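Local coordinates for mandelate racemase/muconate lactonizing protein (Alicyclobacillus acidocaldarius LAA1, PDB 3QLD), which belongs to the enolase superfamily, pairing a mandelate racemase/muconate lactonizing type N-terminal domain with a TIM-barrel C-terminal domain, at residues L36-G41 with W116-A121. Sequence-based numbering, arbitrary orientation.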
loop_
_atom_site.group_PDB
_atom_site.type_symbol
_atom_site.label_atom_id
_atom_site.label_comp_id
_atom_site.label_asym_id
_atom_site.label_seq_id
_atom_site.Cartn_x
_atom_site.Cartn_y
_atom_site.Cartn_z
ATOM N N LEU A 36 -9.328 -19.906 13.828
ATOM C CA LEU A 36 -10.067 -20.800 12.910
ATOM C C LEU A 36 -10.391 -22.114 13.665
ATOM O O LEU A 36 -9.598 -22.559 14.477
ATOM C CB LEU A 36 -9.252 -21.143 11.658
ATOM C CG LEU A 36 -8.811 -19.920 10.838
ATOM C CD1 LEU A 36 -7.716 -20.397 9.828
ATOM C CD2 LEU A 36 -10.057 -19.349 10.093
ATOM N N VAL A 37 -11.563 -22.647 13.410
ATOM C CA VAL A 37 -12.018 -23.897 14.078
ATOM C C VAL A 37 -12.650 -24.810 13.081
ATOM O O VAL A 37 -13.547 -24.418 12.285
ATOM C CB VAL A 37 -13.084 -23.614 15.086
ATOM C CG1 VAL A 37 -13.299 -24.873 15.952
ATOM C CG2 VAL A 37 -12.692 -22.416 15.971
ATOM N N ASP A 38 -12.247 -26.070 13.162
ATOM C CA ASP A 38 -12.808 -27.023 12.245
ATOM C C ASP A 38 -13.891 -27.869 12.957
ATOM O O ASP A 38 -14.175 -27.671 14.156
ATOM C CB ASP A 38 -11.691 -27.827 11.565
ATOM C CG ASP A 38 -11.114 -28.909 12.444
ATOM O OD1 ASP A 38 -10.043 -29.456 12.074
ATOM O OD2 ASP A 38 -11.725 -29.208 13.493
ATOM N N ALA A 39 -14.538 -28.742 12.184
ATOM C CA ALA A 39 -15.666 -29.525 12.685
ATOM C C ALA A 39 -15.243 -30.443 13.851
ATOM O O ALA A 39 -16.056 -30.738 14.738
ATOM C CB ALA A 39 -16.355 -30.307 11.505
ATOM N N ASP A 40 -13.969 -30.809 13.931
ATOM C CA ASP A 40 -13.523 -31.621 15.057
ATOM C C ASP A 40 -13.020 -30.854 16.282
ATOM O O ASP A 40 -12.598 -31.464 17.279
ATOM C CB ASP A 40 -12.514 -32.646 14.581
ATOM C CG ASP A 40 -13.097 -33.517 13.513
ATOM O OD1 ASP A 40 -14.250 -33.980 13.719
ATOM O OD2 ASP A 40 -12.453 -33.697 12.473
ATOM N N GLY A 41 -13.133 -29.520 16.211
ATOM C CA GLY A 41 -12.725 -28.606 17.293
ATOM C C GLY A 41 -11.237 -28.300 17.315
ATOM O O GLY A 41 -10.698 -27.783 18.327
ATOM N N TRP A 116 -1.762 -22.252 8.269
ATOM C CA TRP A 116 -0.545 -23.002 8.629
ATOM C C TRP A 116 -0.615 -23.545 10.059
ATOM O O TRP A 116 -0.178 -24.689 10.346
ATOM C CB TRP A 116 0.698 -22.115 8.480
ATOM C CG TRP A 116 1.280 -22.117 7.100
ATOM C CD1 TRP A 116 1.096 -21.185 6.122
ATOM C CD2 TRP A 116 2.190 -23.086 6.555
ATOM N NE1 TRP A 116 1.803 -21.528 4.989
ATOM C CE2 TRP A 116 2.504 -22.676 5.243
ATOM C CE3 TRP A 116 2.792 -24.248 7.070
ATOM C CZ2 TRP A 116 3.368 -23.400 4.419
ATOM C CZ3 TRP A 116 3.652 -24.995 6.221
ATOM C CH2 TRP A 116 3.923 -24.554 4.920
ATOM N N ASP A 117 -1.143 -22.722 10.957
ATOM C CA ASP A 117 -1.159 -23.020 12.359
ATOM C C ASP A 117 -2.188 -24.121 12.586
ATOM O O ASP A 117 -1.929 -25.066 13.336
ATOM C CB ASP A 117 -1.486 -21.745 13.170
ATOM C CG ASP A 117 -1.369 -21.945 14.664
ATOM O OD1 ASP A 117 -0.241 -21.792 15.212
ATOM O OD2 ASP A 117 -2.442 -22.256 15.286
ATOM N N TRP A 118 -3.360 -23.976 11.967
ATOM C CA TRP A 118 -4.425 -24.982 12.068
ATOM C C TRP A 118 -3.892 -26.290 11.514
ATOM O O TRP A 118 -4.061 -27.334 12.155
ATOM C CB TRP A 118 -5.669 -24.565 11.279
ATOM C CG TRP A 118 -6.535 -25.742 10.918
ATOM C CD1 TRP A 118 -7.454 -26.362 11.752
ATOM C CD2 TRP A 118 -6.539 -26.477 9.691
ATOM N NE1 TRP A 118 -8.053 -27.392 11.091
ATOM C CE2 TRP A 118 -7.503 -27.508 9.834
ATOM C CE3 TRP A 118 -5.839 -26.357 8.463
ATOM C CZ2 TRP A 118 -7.785 -28.418 8.806
ATOM C CZ3 TRP A 118 -6.134 -27.242 7.432
ATOM C CH2 TRP A 118 -7.079 -28.290 7.623
ATOM N N TYR A 119 -3.181 -26.230 10.382
ATOM C CA TYR A 119 -2.702 -27.423 9.711
ATOM C C TYR A 119 -1.710 -28.219 10.571
ATOM O O TYR A 119 -1.791 -29.462 10.615
ATOM C CB TYR A 119 -2.095 -27.085 8.324
ATOM C CG TYR A 119 -1.552 -28.283 7.581
ATOM C CD1 TYR A 119 -0.252 -28.737 7.828
ATOM C CD2 TYR A 119 -2.336 -28.984 6.686
ATOM C CE1 TYR A 119 0.260 -29.879 7.159
ATOM C CE2 TYR A 119 -1.843 -30.124 5.997
ATOM C CZ TYR A 119 -0.538 -30.547 6.249
ATOM O OH TYR A 119 -0.039 -31.650 5.595
ATOM N N ALA A 120 -0.789 -27.527 11.241
ATOM C CA ALA A 120 0.097 -28.189 12.186
ATOM C C ALA A 120 -0.669 -28.889 13.320
ATOM O O ALA A 120 -0.319 -29.998 13.718
ATOM C CB ALA A 120 1.128 -27.200 12.768
ATOM N N ALA A 121 -1.722 -28.256 13.826
ATOM C CA ALA A 121 -2.484 -28.813 14.935
ATOM C C ALA A 121 -3.329 -30.003 14.491
ATOM O O ALA A 121 -3.547 -30.949 15.291
ATOM C CB ALA A 121 -3.369 -27.725 15.563
#
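Trp118 turns its CG away from the backbone N (chi1 158°), which sends the indole out from helix 105-123 toward strand 25-38, while Asp38 holds its CG between its own N and carbonyl carbon (chi1 78°), lifting the carboxylate to meet the ring. A single hydrogen bond joins them: Trp118 NE1 donates to Asp38 OD1 over 3.0 Å, nearly straight at 169°. The oxygen lies at the pyrrole edge, almost in the indole plane, but the N-H reaches it from well above the carboxylate plane, and the two flat groups stand close to perpendicular. Leu3 of strand 3-15 and Val89 also touch the indole. At the strand end the chain reverses through a type I turn from Asp38 to Gly41, closed by Gly41 N to Asp38 O at 3.0 Å. Asp38 OD2 faces into this turn, taking a weak hydrogen bond from Asp40 N at 2.8 Å and a hydrogen bond from the backbone N of Ile42. Arg122, on the same helix as Trp118, forms salt bridges with Asp38 OD1 and Asp40 OD2. Thus the buried carboxylate ties the hairpin turn to the helix within the N-terminal domain, and the guanidinium and N-H donors around it would probably stabilise its negative charge.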